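Phosphoinositol-specific phospholipase C (Pseudomonas sp., PDB 5FYP) probably cleaves phosphoinositide lipids between the glycerol and phosphate groups in a calcium-dependent reaction, releasing diacylglycerol and a phosphorylated inositol. Local coordinates at residues A[32-37]-A[283-288]; A[138-143]-A[206-211]; A[222-227]-A[231-236]. All blocks are in the same frame, centred on the assembly; numbering follows the deposited sequence.

Contact 1 of 3, residues A[32-37]-A[283-288]; sequences QYANTF and YRFAAQ
Tyr283, the first residue after strand 279-282, lies beside Tyr33, the two side chains pointing the same way. Their ring centres are 5.1 Å apart and the planes make 29°, so the pair is slid well aside and overlaps little. The closest approach is at the hydroxyl end of Tyr33: its CZ is 3.4 Å from CD1 of Tyr283, with OH equally near that same carbon, and CE1 also reaches CB of Tyr283. On the opposite side of the Tyr33 plane, CG of Gln32 sits over the ring centre, 3.5 Å above it, which leaves the phenol between an aliphatic chain and its tyrosine neighbour. Tyr283 itself stacks with His26, its backbone N bonds Asp265, and its side chain is about 8 Å from the calcium ion.

One water joins the two backbones beside the rings. It donates to O of Tyr33 at 2.7 Å and to O of Tyr283 at 2.8 Å.

At Phe285 the chain begins a short helical turn. CG stands between the backbone N and the carbonyl carbon (chi1 50°), and the end of the ring approaches the first loop: CE2 is 3.8 Å from O of Tyr33, while CB of Ala34 meets CZ near the ring plane. The ring also packs on Val23 and Cys25 of strand 20-25.

The two loops follow neighbouring strands, 20-25 and 279-282, of what the family suggests is a TIM barrel. With no direct hydrogen bond between 32-37 and 283-288, they are held together by ring packing and by one water that satisfies both carbonyls.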
# COMPACT_ATOMS: atom_id res chain seq x y z
N GLN A 32 -11.13 -12.51 -11.56
CA GLN A 32 -10.44 -12.75 -12.83
C GLN A 32 -8.92 -12.80 -12.71
O GLN A 32 -8.26 -13.31 -13.61
CB GLN A 32 -10.81 -11.65 -13.86
CG GLN A 32 -10.39 -10.22 -13.46
CD GLN A 32 -10.63 -9.20 -14.55
OE1 GLN A 32 -10.34 -9.46 -15.73
NE2 GLN A 32 -11.16 -8.04 -14.19
N TYR A 33 -8.36 -12.27 -11.62
CA TYR A 33 -6.89 -12.21 -11.49
C TYR A 33 -6.31 -13.24 -10.53
O TYR A 33 -5.11 -13.49 -10.56
CB TYR A 33 -6.43 -10.79 -11.07
CG TYR A 33 -6.87 -9.72 -12.01
CD1 TYR A 33 -6.63 -9.81 -13.37
CD2 TYR A 33 -7.48 -8.56 -11.55
CE1 TYR A 33 -7.06 -8.81 -14.24
CE2 TYR A 33 -7.94 -7.58 -12.38
CZ TYR A 33 -7.72 -7.70 -13.73
OH TYR A 33 -8.16 -6.72 -14.57
N ALA A 34 -7.16 -13.86 -9.71
CA ALA A 34 -6.69 -14.88 -8.76
C ALA A 34 -7.92 -15.65 -8.28
O ALA A 34 -8.98 -15.06 -8.08
CB ALA A 34 -5.93 -14.28 -7.59
N ASN A 35 -7.74 -16.94 -8.03
CA ASN A 35 -8.87 -17.76 -7.58
C ASN A 35 -9.28 -17.43 -6.14
O ASN A 35 -10.46 -17.40 -5.83
CB ASN A 35 -8.56 -19.23 -7.78
CG ASN A 35 -8.51 -19.62 -9.27
OD1 ASN A 35 -9.07 -18.93 -10.15
ND2 ASN A 35 -7.84 -20.72 -9.56
N THR A 36 -8.29 -17.13 -5.30
CA THR A 36 -8.52 -16.65 -3.94
C THR A 36 -7.57 -15.50 -3.68
O THR A 36 -6.45 -15.45 -4.22
CB THR A 36 -8.30 -17.73 -2.88
OG1 THR A 36 -6.92 -18.06 -2.85
CG2 THR A 36 -9.15 -18.98 -3.15
N PHE A 37 -7.96 -14.60 -2.81
CA PHE A 37 -7.09 -13.48 -2.44
C PHE A 37 -5.82 -14.04 -1.78
O PHE A 37 -4.71 -13.59 -2.09
CB PHE A 37 -7.83 -12.53 -1.52
CG PHE A 37 -7.17 -11.17 -1.34
CD1 PHE A 37 -6.84 -10.40 -2.44
CD2 PHE A 37 -6.92 -10.67 -0.08
CE1 PHE A 37 -6.27 -9.14 -2.27
CE2 PHE A 37 -6.34 -9.43 0.10
CZ PHE A 37 -6.03 -8.66 -0.99
N TYR A 283 -1.47 -6.71 -13.50
CA TYR A 283 -2.63 -7.60 -13.47
C TYR A 283 -2.18 -9.07 -13.39
O TYR A 283 -2.68 -9.85 -12.58
CB TYR A 283 -3.50 -7.38 -14.69
CG TYR A 283 -4.10 -6.01 -14.75
CD1 TYR A 283 -5.05 -5.61 -13.80
CD2 TYR A 283 -3.78 -5.11 -15.76
CE1 TYR A 283 -5.65 -4.36 -13.87
CE2 TYR A 283 -4.34 -3.85 -15.83
CZ TYR A 283 -5.30 -3.48 -14.89
OH TYR A 283 -5.91 -2.26 -14.95
N ARG A 284 -1.25 -9.42 -14.28
CA ARG A 284 -0.71 -10.81 -14.43
C ARG A 284 0.61 -10.87 -13.65
O ARG A 284 1.70 -10.98 -14.21
CB ARG A 284 -0.54 -11.17 -15.89
CG ARG A 284 -1.83 -11.01 -16.71
CD ARG A 284 -1.65 -11.17 -18.22
NE ARG A 284 -1.14 -12.45 -18.60
CZ ARG A 284 -0.69 -12.73 -19.82
NH1 ARG A 284 -0.61 -11.79 -20.82
NH2 ARG A 284 -0.26 -13.96 -20.07
N PHE A 285 0.50 -10.77 -12.33
CA PHE A 285 1.69 -10.67 -11.49
C PHE A 285 2.58 -11.92 -11.50
O PHE A 285 3.81 -11.80 -11.48
CB PHE A 285 1.31 -10.30 -10.04
CG PHE A 285 0.23 -11.18 -9.46
CD1 PHE A 285 0.54 -12.38 -8.86
CD2 PHE A 285 -1.10 -10.81 -9.58
CE1 PHE A 285 -0.47 -13.20 -8.39
CE2 PHE A 285 -2.10 -11.65 -9.15
CZ PHE A 285 -1.77 -12.85 -8.55
N ALA A 286 1.98 -13.10 -11.59
CA ALA A 286 2.79 -14.34 -11.52
C ALA A 286 3.68 -14.48 -12.72
O ALA A 286 4.77 -15.07 -12.63
CB ALA A 286 1.91 -15.56 -11.36
N ALA A 287 3.26 -13.92 -13.86
CA ALA A 287 4.01 -13.99 -15.11
C ALA A 287 5.26 -13.11 -15.12
O ALA A 287 6.06 -13.22 -16.04
CB ALA A 287 3.12 -13.60 -16.28
N GLN A 288 5.43 -12.25 -14.13
CA GLN A 288 6.56 -11.34 -14.10
C GLN A 288 7.66 -11.87 -13.20
O GLN A 288 7.39 -12.44 -12.14
CB GLN A 288 6.15 -9.96 -13.55
CG GLN A 288 4.85 -9.44 -14.11
CD GLN A 288 4.77 -9.39 -15.60
OE1 GLN A 288 5.71 -9.02 -16.27
NE2 GLN A 288 3.60 -9.71 -16.13
O HOH W 1 -3.30 -12.56 -12.36

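Contact 2 of 3, residues A[138-143]-A[206-211]; sequences ELVARV and KAKVFI
No ring or other flat group takes part in the meeting of Val140 and Ala141 with Lys208 and Val209; the contact is made by methyl and methylene groups. The evidence is in the closest pairs. CG2 of Val140 is 3.8 Å from CB of Lys208, and the two side chains run past each other in opposite directions. The same methyl faces CG2 of Val209 at 4.3 Å, so one branch of Val140 serves both residues.

Lys208 bends at its second torsion (chi2 -61°) and is extended beyond it, which carries CE to 4.1 Å from CB of Ala141. Its aliphatic length thus follows the helix surface for one residue.

These residues join helix 133-144 to the approach of strand 210-211, the last strand of its sheet. The helix belongs to the connection between parallel strands 114-120 and 184-189, as in the beta-alpha units of a TIM barrel. Leu186 of the latter strand touches both buried valines, Val140 and Val209, and lines the sheet side of the contact.

A polar tie runs alongside: Asp137, on the same helix, accepts a hydrogen bond from the backbone N of Lys208.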
# COMPACT_ATOMS: atom_id res chain seq x y z
N GLU A 138 -9.38 2.06 13.36
CA GLU A 138 -9.79 1.10 14.37
C GLU A 138 -10.01 -0.29 13.76
O GLU A 138 -9.66 -1.29 14.36
CB GLU A 138 -11.00 1.62 15.14
CG GLU A 138 -10.62 2.74 16.10
CD GLU A 138 -11.74 3.40 16.86
OE1 GLU A 138 -12.90 3.17 16.54
OE2 GLU A 138 -11.42 4.19 17.75
N LEU A 139 -10.59 -0.34 12.56
CA LEU A 139 -10.78 -1.61 11.86
C LEU A 139 -9.43 -2.27 11.58
O LEU A 139 -9.24 -3.44 11.89
CB LEU A 139 -11.54 -1.42 10.54
CG LEU A 139 -11.53 -2.62 9.60
CD1 LEU A 139 -12.19 -3.82 10.26
CD2 LEU A 139 -12.22 -2.31 8.29
N VAL A 140 -8.52 -1.54 10.94
CA VAL A 140 -7.29 -2.20 10.53
C VAL A 140 -6.46 -2.63 11.75
O VAL A 140 -5.80 -3.66 11.71
CB VAL A 140 -6.48 -1.38 9.51
CG1 VAL A 140 -7.35 -1.10 8.26
CG2 VAL A 140 -5.92 -0.09 10.07
N ALA A 141 -6.51 -1.84 12.81
CA ALA A 141 -5.81 -2.20 14.05
C ALA A 141 -6.44 -3.42 14.72
O ALA A 141 -5.75 -4.27 15.23
CB ALA A 141 -5.78 -1.02 15.01
N ARG A 142 -7.75 -3.49 14.69
CA ARG A 142 -8.46 -4.65 15.26
C ARG A 142 -8.12 -5.94 14.52
O ARG A 142 -7.91 -6.98 15.13
CB ARG A 142 -9.96 -4.41 15.26
CG ARG A 142 -10.76 -5.53 15.87
CD ARG A 142 -12.18 -5.05 16.19
NE ARG A 142 -12.87 -4.53 15.01
CZ ARG A 142 -13.34 -5.28 14.01
NH1 ARG A 142 -13.20 -6.59 14.03
NH2 ARG A 142 -13.94 -4.69 12.99
N VAL A 143 -8.04 -5.86 13.20
CA VAL A 143 -7.69 -7.04 12.41
C VAL A 143 -6.22 -7.42 12.60
O VAL A 143 -5.91 -8.56 12.94
CB VAL A 143 -7.97 -6.82 10.92
CG1 VAL A 143 -7.43 -7.97 10.08
CG2 VAL A 143 -9.46 -6.68 10.68
N LYS A 206 -0.86 9.31 14.87
CA LYS A 206 -1.51 8.06 15.24
C LYS A 206 -1.89 7.19 14.05
O LYS A 206 -2.33 6.07 14.26
CB LYS A 206 -2.75 8.35 16.08
CG LYS A 206 -2.43 9.11 17.36
N ALA A 207 -1.78 7.71 12.84
CA ALA A 207 -2.23 7.00 11.66
C ALA A 207 -1.72 5.58 11.61
O ALA A 207 -0.52 5.34 11.75
CB ALA A 207 -1.76 7.73 10.41
N LYS A 208 -2.60 4.65 11.28
CA LYS A 208 -2.21 3.26 11.02
C LYS A 208 -1.79 2.99 9.60
O LYS A 208 -1.21 1.95 9.33
CB LYS A 208 -3.34 2.30 11.41
CG LYS A 208 -3.72 2.37 12.90
CD LYS A 208 -2.57 2.01 13.82
CE LYS A 208 -2.99 1.92 15.28
NZ LYS A 208 -1.84 1.79 16.17
N VAL A 209 -2.06 3.94 8.71
CA VAL A 209 -1.91 3.74 7.27
C VAL A 209 -1.02 4.84 6.70
O VAL A 209 -1.14 6.01 7.07
CB VAL A 209 -3.31 3.74 6.61
CG1 VAL A 209 -3.25 3.45 5.12
CG2 VAL A 209 -4.24 2.76 7.29
N PHE A 210 -0.14 4.44 5.78
CA PHE A 210 0.69 5.37 5.00
C PHE A 210 -0.15 6.01 3.89
O PHE A 210 -0.74 5.30 3.08
CB PHE A 210 1.83 4.61 4.30
CG PHE A 210 2.91 4.14 5.23
CD1 PHE A 210 2.81 2.93 5.91
CD2 PHE A 210 4.05 4.91 5.43
CE1 PHE A 210 3.83 2.50 6.73
CE2 PHE A 210 5.04 4.50 6.29
CZ PHE A 210 4.93 3.30 6.94
N ILE A 211 -0.11 7.33 3.74
CA ILE A 211 -0.74 7.96 2.59
C ILE A 211 0.21 7.99 1.39
O ILE A 211 1.41 8.21 1.55
CB ILE A 211 -1.29 9.36 2.90
CG1 ILE A 211 -0.22 10.35 3.37
CG2 ILE A 211 -2.42 9.26 3.92
CD1 ILE A 211 -0.69 11.79 3.34

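Contact 3 of 3, residues A[222-227]-A[231-236]; sequences SGKVSG and QSSGYV
This is a short-range contact between a loop and a helix, in which Ser233 grips the backbone of Val225 and the valine side chain closes over it. It lies in the connection from strand 210-211 to strand 238-242, with helix 219-222 before the loop and helix 230-233 after it.

The main evidence is one nearly straight bond: N of Val225 donates to OG of Ser233 at 2.9 Å, with an N-H...O angle of 168°. The same hydroxyl bonds O of Ser229, four residues earlier and just ahead of helix 230-233; as a carbonyl can only accept, OG gives its proton there while receiving that of Val225. The torsion fits both bonds, since OG stands anti to the carbonyl carbon and beside the backbone N (chi1 -65°). The buried oxygen is thus held from two directions.

The serine CB lies 3.4 Å from O of Gly223, which accepts a hydrogen bond from Gln166. CG2 of Val225 is 3.4 Å from OG of Ser233, and reaches CG2 of Val236 at 4.2 Å. With an alanine at Ser233, the N-H of Val225 is likely to lose its acceptor and O of Ser229 its donor, leaving the loop freer to move against the helix.

Topologically, the passage runs between strands 210-211 and 238-242, edge strands of two separately hydrogen-bonded groups, consistent with a distorted TIM-type barrel. A type I beta turn from Ser233 to Val236 carries the chain out of the helix toward the second strand; N of Val236 bonds O of Ser233 at 3.1 Å. On the loop side, NZ of Lys224 bonds O of Met228, while its bond to O of Val225 is weak at 3.3 Å. Gln166 of helix 165-168 packs against both Val225 and Ser233.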
# COMPACT_ATOMS: atom_id res chain seq x y z
N SER A 222 8.03 16.31 -2.47
CA SER A 222 8.82 17.05 -1.49
C SER A 222 8.32 18.42 -1.09
O SER A 222 9.01 19.13 -0.39
CB SER A 222 10.25 17.17 -2.04
OG SER A 222 10.27 17.75 -3.31
N GLY A 223 7.14 18.82 -1.58
CA GLY A 223 6.59 20.12 -1.27
C GLY A 223 5.16 20.04 -0.80
O GLY A 223 4.76 19.03 -0.21
N LYS A 224 4.41 21.09 -1.04
CA LYS A 224 2.97 21.06 -0.80
C LYS A 224 2.36 20.21 -1.91
O LYS A 224 2.37 20.59 -3.09
CB LYS A 224 2.34 22.45 -0.78
CG LYS A 224 0.83 22.37 -0.55
CD LYS A 224 0.09 23.63 -0.93
CE LYS A 224 -1.42 23.41 -1.04
NZ LYS A 224 -1.80 22.31 -2.02
N VAL A 225 1.89 19.03 -1.53
CA VAL A 225 1.36 18.07 -2.49
C VAL A 225 0.07 18.62 -3.08
O VAL A 225 -0.76 19.21 -2.37
CB VAL A 225 1.12 16.74 -1.76
CG1 VAL A 225 0.45 15.71 -2.66
CG2 VAL A 225 2.42 16.18 -1.21
N SER A 226 -0.13 18.41 -4.38
CA SER A 226 -1.35 18.84 -5.04
C SER A 226 -2.56 18.27 -4.32
O SER A 226 -2.61 17.08 -4.00
CB SER A 226 -1.36 18.34 -6.47
OG SER A 226 -0.21 18.79 -7.16
N GLY A 227 -3.53 19.13 -4.01
CA GLY A 227 -4.73 18.69 -3.35
C GLY A 227 -4.64 18.46 -1.86
O GLY A 227 -5.62 18.01 -1.26
N GLN A 231 0.57 20.61 6.03
CA GLN A 231 0.69 19.72 7.18
C GLN A 231 0.55 18.24 6.75
O GLN A 231 1.37 17.40 7.14
CB GLN A 231 -0.40 20.04 8.19
CG GLN A 231 -0.50 19.08 9.35
CD GLN A 231 -1.75 19.30 10.20
OE1 GLN A 231 -2.32 20.39 10.16
NE2 GLN A 231 -2.18 18.30 10.97
N SER A 232 -0.45 17.94 5.94
CA SER A 232 -0.61 16.56 5.49
C SER A 232 0.54 16.10 4.60
O SER A 232 0.95 14.92 4.62
CB SER A 232 -1.92 16.35 4.79
OG SER A 232 -2.96 16.49 5.73
N SER A 233 1.06 17.01 3.79
CA SER A 233 2.18 16.72 2.90
C SER A 233 3.38 16.18 3.68
O SER A 233 4.11 15.34 3.20
CB SER A 233 2.57 17.95 2.13
OG SER A 233 1.53 18.37 1.24
N GLY A 234 3.58 16.70 4.89
CA GLY A 234 4.72 16.30 5.70
C GLY A 234 4.74 14.83 6.11
O GLY A 234 5.79 14.32 6.45
N TYR A 235 3.58 14.16 6.06
CA TYR A 235 3.48 12.74 6.39
C TYR A 235 3.80 11.82 5.22
O TYR A 235 3.77 10.61 5.37
CB TYR A 235 2.08 12.41 6.94
CG TYR A 235 1.77 13.05 8.28
CD1 TYR A 235 2.11 12.40 9.48
CD2 TYR A 235 1.22 14.29 8.36
CE1 TYR A 235 1.85 13.00 10.70
CE2 TYR A 235 0.97 14.90 9.59
CZ TYR A 235 1.30 14.25 10.76
OH TYR A 235 1.10 14.82 11.99
N VAL A 236 4.04 12.38 4.03
CA VAL A 236 4.16 11.54 2.84
C VAL A 236 5.50 10.80 2.79
O VAL A 236 6.55 11.41 2.66
CB VAL A 236 3.97 12.42 1.58
CG1 VAL A 236 4.31 11.70 0.31
CG2 VAL A 236 2.54 12.95 1.53

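Along the chain, contact 1 spans nearly the whole sequence and encloses the other two, which follow one another in series. Contact 1 lies on the opposite side of the chain's centre from both, with its centre about 26 Å from that of contact 2 and about 33 Å from that of contact 3. Its loops follow neighbouring strands 20-25 and 279-282. Contacts 2 and 3 have centres about 20 Å apart yet touch where CD1 of Ile211 packs on O of Ser232 (3.8 Å) and on CG2 of Val236. They pack consecutive connections side by side around strand 210-211, while contact 1 joins loops from near the chain's two ends, close to the calcium ion.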